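Local coordinates for metal-independent carbonic anhydrase (Nostoc sp. PCC 7120 = FACHB-418, PDB 7C5W), which catalyses the hydration of carbon dioxide to bicarbonate without any metal cofactor, working as a homotetramer built as a dimer of dimers, at residues T129-I141 / T149-D161. Sequence-based numbering, arbitrary orientation.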
ATOM      1  N   THR A 129       1.148  -5.791   4.884  1.00 57.77           N
ATOM      2  CA  THR A 129       0.189  -4.778   4.368  1.00 61.17           C
ATOM      3  C   THR A 129       0.611  -4.321   2.975  1.00 65.65           C
ATOM      4  O   THR A 129       0.238  -3.200   2.604  1.00 74.31           O
ATOM      5  CB  THR A 129       0.171  -3.539   5.269  1.00 64.58           C
ATOM      6  OG1 THR A 129       1.458  -2.927   5.170  1.00 68.71           O
ATOM      7  CG2 THR A 129      -0.113  -3.860   6.715  1.00 53.30           C
ATOM      8  N   GLY A 130       1.403  -5.132   2.270  1.00 63.72           N
ATOM      9  CA  GLY A 130       1.867  -4.862   0.893  1.00 66.38           C
ATOM     10  C   GLY A 130       3.309  -4.382   0.849  1.00 65.57           C
ATOM     11  O   GLY A 130       4.230  -5.221   0.853  1.00 63.59           O
ATOM     12  N   ASN A 131       3.500  -3.067   0.818  1.00 67.83           N
ATOM     13  CA  ASN A 131       4.835  -2.428   0.760  1.00 63.21           C
ATOM     14  C   ASN A 131       5.552  -2.546   2.117  1.00 65.06           C
ATOM     15  O   ASN A 131       6.801  -2.406   2.153  1.00 57.35           O
ATOM     16  CB  ASN A 131       4.700  -0.969   0.345  1.00 63.76           C
ATOM     17  CG  ASN A 131       5.881  -0.537  -0.485  1.00 75.01           C
ATOM     18  OD1 ASN A 131       6.748   0.183   0.008  1.00 80.85           O
ATOM     19  ND2 ASN A 131       5.932  -1.009  -1.726  1.00 83.80           N
ATOM     20  N   THR A 132       4.804  -2.747   3.203  1.00 58.67           N
ATOM     21  CA  THR A 132       5.358  -2.863   4.574  1.00 56.49           C
ATOM     22  C   THR A 132       4.924  -4.194   5.177  1.00 55.77           C
ATOM     23  O   THR A 132       4.045  -4.863   4.604  1.00 60.18           O
ATOM     24  CB  THR A 132       4.949  -1.690   5.473  1.00 55.81           C
ATOM     25  OG1 THR A 132       3.607  -1.898   5.906  1.00 63.36           O
ATOM     26  CG2 THR A 132       5.068  -0.348   4.788  1.00 52.27           C
ATOM     27  N   ALA A 133       5.553  -4.555   6.288  1.00 51.18           N
ATOM     28  CA  ALA A 133       5.311  -5.797   7.047  1.00 54.16           C
ATOM     29  C   ALA A 133       5.655  -5.537   8.518  1.00 53.60           C
ATOM     30  O   ALA A 133       6.748  -5.006   8.792  1.00 54.76           O
ATOM     31  CB  ALA A 133       6.124  -6.922   6.454  1.00 48.68           C
ATOM     32  N   THR A 134       4.723  -5.850   9.416  1.00 52.74           N
ATOM     33  CA  THR A 134       4.881  -5.704  10.881  1.00 48.92           C
ATOM     34  C   THR A 134       5.040  -7.104  11.473  1.00 50.76           C
ATOM     35  O   THR A 134       4.340  -8.011  11.008  1.00 52.18           O
ATOM     36  CB  THR A 134       3.707  -4.907  11.454  1.00 49.66           C
ATOM     37  OG1 THR A 134       3.551  -3.748  10.641  1.00 51.90           O
ATOM     38  CG2 THR A 134       3.909  -4.479  12.889  1.00 50.26           C
ATOM     39  N   THR A 135       5.970  -7.278  12.414  1.00 52.11           N
ATOM     40  CA  THR A 135       6.135  -8.517  13.220  1.00 49.14           C
ATOM     41  C   THR A 135       5.962  -8.146  14.691  1.00 55.58           C
ATOM     42  O   THR A 135       6.347  -7.027  15.061  1.00 58.09           O
ATOM     43  CB  THR A 135       7.490  -9.197  12.982  1.00 56.07           C
ATOM     44  OG1 THR A 135       8.535  -8.419  13.577  1.00 52.78           O
ATOM     45  CG2 THR A 135       7.771  -9.421  11.512  1.00 51.27           C
ATOM     46  N   MET A 136       5.343  -9.029  15.475  1.00 55.02           N
ATOM     47  CA  MET A 136       5.255  -8.905  16.949  1.00 57.83           C
ATOM     48  C   MET A 136       5.577 -10.271  17.541  1.00 58.54           C
ATOM     49  O   MET A 136       5.146 -11.292  16.962  1.00 58.88           O
ATOM     50  CB  MET A 136       3.872  -8.450  17.426  1.00 53.67           C
ATOM     51  CG  MET A 136       3.763  -8.369  18.933  1.00 48.47           C
ATOM     52  SD  MET A 136       2.207  -7.626  19.513  1.00 58.28           S
ATOM     53  CE  MET A 136       2.581  -5.891  19.284  1.00 52.74           C
ATOM     54  N   GLY A 137       6.323 -10.273  18.642  1.00 55.50           N
ATOM     55  CA  GLY A 137       6.676 -11.498  19.374  1.00 61.15           C
ATOM     56  C   GLY A 137       7.796 -11.260  20.364  1.00 62.27           C
ATOM     57  O   GLY A 137       8.007 -10.103  20.781  1.00 58.27           O
ATOM     58  N   ASN A 138       8.500 -12.331  20.718  1.00 63.64           N
ATOM     59  CA  ASN A 138       9.672 -12.285  21.619  1.00 59.23           C
ATOM     60  C   ASN A 138      10.946 -12.287  20.780  1.00 58.17           C
ATOM     61  O   ASN A 138      10.946 -12.850  19.670  1.00 61.36           O
ATOM     62  CB  ASN A 138       9.646 -13.423  22.639  1.00 56.95           C
ATOM     63  CG  ASN A 138       8.534 -13.249  23.650  1.00 61.89           C
ATOM     64  OD1 ASN A 138       8.322 -12.150  24.177  1.00 63.40           O
ATOM     65  ND2 ASN A 138       7.811 -14.326  23.910  1.00 61.16           N
ATOM     66  N   VAL A 139      11.971 -11.617  21.305  1.00 55.30           N
ATOM     67  CA  VAL A 139      13.388 -11.742  20.883  1.00 61.66           C
ATOM     68  C   VAL A 139      14.202 -12.053  22.142  1.00 59.15           C
ATOM     69  O   VAL A 139      14.013 -11.390  23.169  1.00 62.46           O
ATOM     70  CB  VAL A 139      13.874 -10.470  20.167  1.00 62.21           C
ATOM     71  CG1 VAL A 139      15.295 -10.626  19.648  1.00 63.49           C
ATOM     72  CG2 VAL A 139      12.930 -10.081  19.038  1.00 58.32           C
ATOM     73  N   ILE A 140      15.053 -13.068  22.062  1.00 66.82           N
ATOM     74  CA  ILE A 140      15.886 -13.551  23.197  1.00 66.39           C
ATOM     75  C   ILE A 140      17.349 -13.316  22.824  1.00 69.51           C
ATOM     76  O   ILE A 140      17.818 -13.902  21.834  1.00 63.78           O
ATOM     77  CB  ILE A 140      15.557 -15.019  23.511  1.00 68.95           C
ATOM     78  CG1 ILE A 140      14.086 -15.169  23.915  1.00 72.20           C
ATOM     79  CG2 ILE A 140      16.503 -15.559  24.572  1.00 73.53           C
ATOM     80  CD1 ILE A 140      13.540 -16.573  23.785  1.00 75.39           C
ATOM     81  N   ILE A 141      18.002 -12.422  23.563  1.00 68.35           N
ATOM     82  CA  ILE A 141      19.401 -11.979  23.323  1.00 68.96           C
ATOM     83  C   ILE A 141      20.249 -12.513  24.481  1.00 74.84           C
ATOM     84  O   ILE A 141      19.967 -12.148  25.654  1.00 72.37           O
ATOM     85  CB  ILE A 141      19.448 -10.444  23.188  1.00 73.38           C
ATOM     86  CG1 ILE A 141      18.293  -9.940  22.319  1.00 68.86           C
ATOM     87  CG2 ILE A 141      20.794  -9.983  22.649  1.00 68.64           C
ATOM     88  CD1 ILE A 141      18.111  -8.438  22.326  1.00 74.26           C
ATOM     89  N   THR A 149      18.306 -12.214  28.026  1.00 73.04           N
ATOM     90  CA  THR A 149      17.368 -11.067  28.115  1.00 68.73           C
ATOM     91  C   THR A 149      16.252 -11.290  27.093  1.00 66.19           C
ATOM     92  O   THR A 149      16.546 -11.307  25.888  1.00 67.42           O
ATOM     93  CB  THR A 149      18.080  -9.735  27.855  1.00 67.29           C
ATOM     94  OG1 THR A 149      19.149  -9.591  28.792  1.00 69.80           O
ATOM     95  CG2 THR A 149      17.145  -8.551  27.959  1.00 64.10           C
ATOM     96  N   THR A 150      15.029 -11.492  27.572  1.00 67.32           N
ATOM     97  CA  THR A 150      13.814 -11.657  26.739  1.00 66.25           C
ATOM     98  C   THR A 150      13.118 -10.295  26.641  1.00 63.47           C
ATOM     99  O   THR A 150      12.897  -9.666  27.691  1.00 57.16           O
ATOM    100  CB  THR A 150      12.937 -12.789  27.294  1.00 68.92           C
ATOM    101  OG1 THR A 150      13.680 -13.997  27.146  1.00 72.87           O
ATOM    102  CG2 THR A 150      11.617 -12.947  26.574  1.00 62.73           C
ATOM    103  N   VAL A 151      12.811  -9.856  25.415  1.00 61.54           N
ATOM    104  CA  VAL A 151      12.025  -8.616  25.151  1.00 61.23           C
ATOM    105  C   VAL A 151      10.762  -8.979  24.363  1.00 61.49           C
ATOM    106  O   VAL A 151      10.781  -9.983  23.616  1.00 59.07           O
ATOM    107  CB  VAL A 151      12.878  -7.580  24.392  1.00 62.10           C
ATOM    108  CG1 VAL A 151      14.040  -7.081  25.239  1.00 62.95           C
ATOM    109  CG2 VAL A 151      13.381  -8.119  23.064  1.00 53.66           C
ATOM    110  N   ASP A 152       9.712  -8.182  24.534  1.00 57.85           N
ATOM    111  CA  ASP A 152       8.531  -8.133  23.636  1.00 56.42           C
ATOM    112  C   ASP A 152       8.823  -7.097  22.548  1.00 62.39           C
ATOM    113  O   ASP A 152       8.970  -5.915  22.922  1.00 62.68           O
ATOM    114  CB  ASP A 152       7.281  -7.744  24.419  1.00 54.83           C
ATOM    115  CG  ASP A 152       7.035  -8.594  25.657  1.00 60.76           C
ATOM    116  OD1 ASP A 152       7.349  -9.808  25.613  1.00 64.23           O
ATOM    117  OD2 ASP A 152       6.492  -8.039  26.641  1.00 60.13           O
ATOM    118  N   LYS A 153       8.915  -7.509  21.272  1.00 56.79           N
ATOM    119  CA  LYS A 153       9.393  -6.632  20.171  1.00 56.58           C
ATOM    120  C   LYS A 153       8.396  -6.554  19.010  1.00 57.57           C
ATOM    121  O   LYS A 153       8.011  -7.620  18.466  1.00 57.79           O
ATOM    122  CB  LYS A 153      10.730  -7.110  19.606  1.00 60.58           C
ATOM    123  CG  LYS A 153      11.480  -6.033  18.827  1.00 55.06           C
ATOM    124  CD  LYS A 153      12.850  -6.441  18.399  1.00 57.68           C
ATOM    125  CE  LYS A 153      13.797  -6.680  19.555  1.00 58.03           C
ATOM    126  NZ  LYS A 153      14.254  -5.407  20.162  1.00 59.48           N
ATOM    127  N   THR A 154       8.081  -5.319  18.598  1.00 52.95           N
ATOM    128  CA  THR A 154       7.368  -4.990  17.338  1.00 59.75           C
ATOM    129  C   THR A 154       8.335  -4.314  16.362  1.00 52.25           C
ATOM    130  O   THR A 154       8.942  -3.323  16.763  1.00 52.97           O
ATOM    131  CB  THR A 154       6.168  -4.081  17.608  1.00 54.41           C
ATOM    132  OG1 THR A 154       5.329  -4.811  18.496  1.00 54.65           O
ATOM    133  CG2 THR A 154       5.421  -3.696  16.352  1.00 49.78           C
ATOM    134  N   TRP A 155       8.475  -4.853  15.146  1.00 50.62           N
ATOM    135  CA  TRP A 155       9.190  -4.227  13.996  1.00 51.14           C
ATOM    136  C   TRP A 155       8.190  -3.879  12.888  1.00 55.13           C
ATOM    137  O   TRP A 155       7.216  -4.640  12.703  1.00 53.38           O
ATOM    138  CB  TRP A 155      10.237  -5.170  13.411  1.00 54.63           C
ATOM    139  CG  TRP A 155      11.575  -5.149  14.073  1.00 56.43           C
ATOM    140  CD1 TRP A 155      12.366  -4.066  14.313  1.00 55.14           C
ATOM    141  CD2 TRP A 155      12.319  -6.298  14.505  1.00 58.47           C
ATOM    142  NE1 TRP A 155      13.541  -4.464  14.887  1.00 60.08           N
ATOM    143  CE2 TRP A 155      13.541  -5.823  15.019  1.00 59.00           C
ATOM    144  CE3 TRP A 155      12.070  -7.675  14.504  1.00 59.60           C
ATOM    145  CZ2 TRP A 155      14.506  -6.680  15.545  1.00 59.37           C
ATOM    146  CZ3 TRP A 155      13.029  -8.520  15.018  1.00 59.86           C
ATOM    147  CH2 TRP A 155      14.229  -8.026  15.530  1.00 61.11           C
ATOM    148  N   GLN A 156       8.444  -2.809  12.139  1.00 47.99           N
ATOM    149  CA  GLN A 156       7.779  -2.580  10.829  1.00 50.98           C
ATOM    150  C   GLN A 156       8.864  -2.360   9.775  1.00 52.31           C
ATOM    151  O   GLN A 156       9.706  -1.495   9.985  1.00 52.47           O
ATOM    152  CB  GLN A 156       6.811  -1.400  10.882  1.00 49.96           C
ATOM    153  CG  GLN A 156       5.941  -1.278   9.637  1.00 51.35           C
ATOM    154  CD  GLN A 156       5.012  -0.088   9.691  1.00 53.45           C
ATOM    155  OE1 GLN A 156       4.221   0.153   8.785  1.00 60.29           O
ATOM    156  NE2 GLN A 156       5.102   0.683  10.755  1.00 44.24           N
ATOM    157  N   PHE A 157       8.852  -3.161   8.714  1.00 50.11           N
ATOM    158  CA  PHE A 157       9.800  -3.072   7.583  1.00 51.06           C
ATOM    159  C   PHE A 157       9.109  -2.404   6.396  1.00 53.43           C
ATOM    160  O   PHE A 157       7.964  -2.776   6.074  1.00 55.05           O
ATOM    161  CB  PHE A 157      10.308  -4.465   7.220  1.00 52.84           C
ATOM    162  CG  PHE A 157      11.064  -5.127   8.344  1.00 56.83           C
ATOM    163  CD1 PHE A 157      12.405  -4.842   8.560  1.00 56.17           C
ATOM    164  CD2 PHE A 157      10.420  -6.001   9.208  1.00 53.41           C
ATOM    165  CE1 PHE A 157      13.093  -5.442   9.605  1.00 55.73           C
ATOM    166  CE2 PHE A 157      11.113  -6.604  10.245  1.00 58.13           C
ATOM    167  CZ  PHE A 157      12.444  -6.319  10.444  1.00 57.81           C
ATOM    168  N   LEU A 158       9.785  -1.429   5.794  1.00 50.55           N
ATOM    169  CA  LEU A 158       9.410  -0.837   4.483  1.00 56.72           C
ATOM    170  C   LEU A 158      10.425  -1.286   3.420  1.00 56.84           C
ATOM    171  O   LEU A 158      11.641  -1.228   3.684  1.00 58.44           O
ATOM    172  CB  LEU A 158       9.372   0.685   4.630  1.00 58.50           C
ATOM    173  CG  LEU A 158       9.088   1.472   3.355  1.00 61.31           C
ATOM    174  CD1 LEU A 158       7.695   1.184   2.845  1.00 63.30           C
ATOM    175  CD2 LEU A 158       9.244   2.964   3.599  1.00 65.27           C
ATOM    176  N   LYS A 159       9.938  -1.765   2.278  1.00 57.86           N
ATOM    177  CA  LYS A 159      10.771  -2.153   1.108  1.00 59.66           C
ATOM    178  C   LYS A 159      11.025  -0.889   0.283  1.00 61.25           C
ATOM    179  O   LYS A 159      10.046  -0.347  -0.287  1.00 56.54           O
ATOM    180  CB  LYS A 159      10.052  -3.241   0.305  1.00 56.69           C
ATOM    181  CG  LYS A 159      10.828  -3.818  -0.869  1.00 62.42           C
ATOM    182  CD  LYS A 159      10.177  -5.077  -1.381  1.00 61.43           C
ATOM    183  CE  LYS A 159      11.112  -5.993  -2.133  1.00 66.64           C
ATOM    184  NZ  LYS A 159      10.601  -7.383  -2.170  1.00 63.44           N
ATOM    185  N   ASP A 160      12.268  -0.396   0.282  1.00 59.92           N
ATOM    186  CA  ASP A 160      12.650   0.882  -0.377  1.00 59.13           C
ATOM    187  C   ASP A 160      12.661   0.689  -1.900  1.00 62.63           C
ATOM    188  O   ASP A 160      12.469  -0.463  -2.362  1.00 59.48           O
ATOM    189  CB  ASP A 160      13.995   1.414   0.128  1.00 63.91           C
ATOM    190  CG  ASP A 160      15.174   0.484  -0.094  1.00 66.75           C
ATOM    191  OD1 ASP A 160      15.093  -0.389  -1.000  1.00 56.45           O
ATOM    192  OD2 ASP A 160      16.163   0.627   0.656  1.00 66.96           O
ATOM    193  N   ASP A 161      12.864   1.790  -2.633  1.00 67.59           N
ATOM    194  CA  ASP A 161      12.871   1.853  -4.120  1.00 66.42           C
ATOM    195  C   ASP A 161      13.897   0.850  -4.667  1.00 64.04           C
ATOM    196  O   ASP A 161      13.778   0.504  -5.851  1.00 69.43           O
ATOM    197  CB  ASP A 161      13.137   3.283  -4.616  1.00 67.41           C
ATOM    198  CG  ASP A 161      11.997   4.284  -4.425  1.00 67.65           C
ATOM    199  OD1 ASP A 161      10.844   3.849  -4.228  1.00 64.98           O
ATOM    200  OD2 ASP A 161      12.263   5.513  -4.496  1.00 71.49           O
TER
HETATM  201  O   HOH W   1       8.909  -8.962  16.410  1.00 55.22           O
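A133 and F157 form a hydrogen-bonded pair of an antiparallel hairpin, F157 N donating to A133 O at 2.8 Å. T135 with W155, G137 with K153, V139 with V151 and I141 with T149 repeat the two-way bonding, and K159 N adds a last bond to N131 O. CA-H...O contacts fill the alternate positions, as where T134 CA lies 3.1 Å from W155 O. The pairing runs on past the corner at G137, which has a backbone conformation that glycine takes easily.

Aromatic and aliphatic groups share the face turned to helix 26-50. The W155 indole, broad enough to offer two faces, is covered by F157 CZ on one and K153 CD, 3.3 Å above the plane, on the other, each offset toward the rim. T135 OG1 meets this ring at its edge, in plane, 3.7 Å from CE3. V139, beta-branched as suits a strand, packs CG2 on K153 CE at 3.5 Å, using the lysine's methylene chain, which bends at its last two torsions while its NZ bonds S172. One water joins T135 OG1 to K153 O.

T134, T154 and Q156 give the other face its hydrogen bonds to a second subunit, beside M136 and L158. With CG anti to the backbone N (chi1 -170°) and the chain then extended, Q156 crosses T134, its CG 3.6 Å from T134 OG1, and is long enough to carry its amide to T134 of that subunit. Replacing Q156 with leucine would probably leave T134 hydroxyls on both sides of the interface without their amide partners. T154 OG1 touches M136 CE and bonds H171 of the second subunit.

The hairpin thus has two chemistries: a largely apolar side toward the helix, with T135 OG1 and K153 NZ hydrogen-bonded and V151 touching the bicarbonate-binding T79, and a side rich in hydroxyls and an amide, suited to reciprocal bonding between subunits.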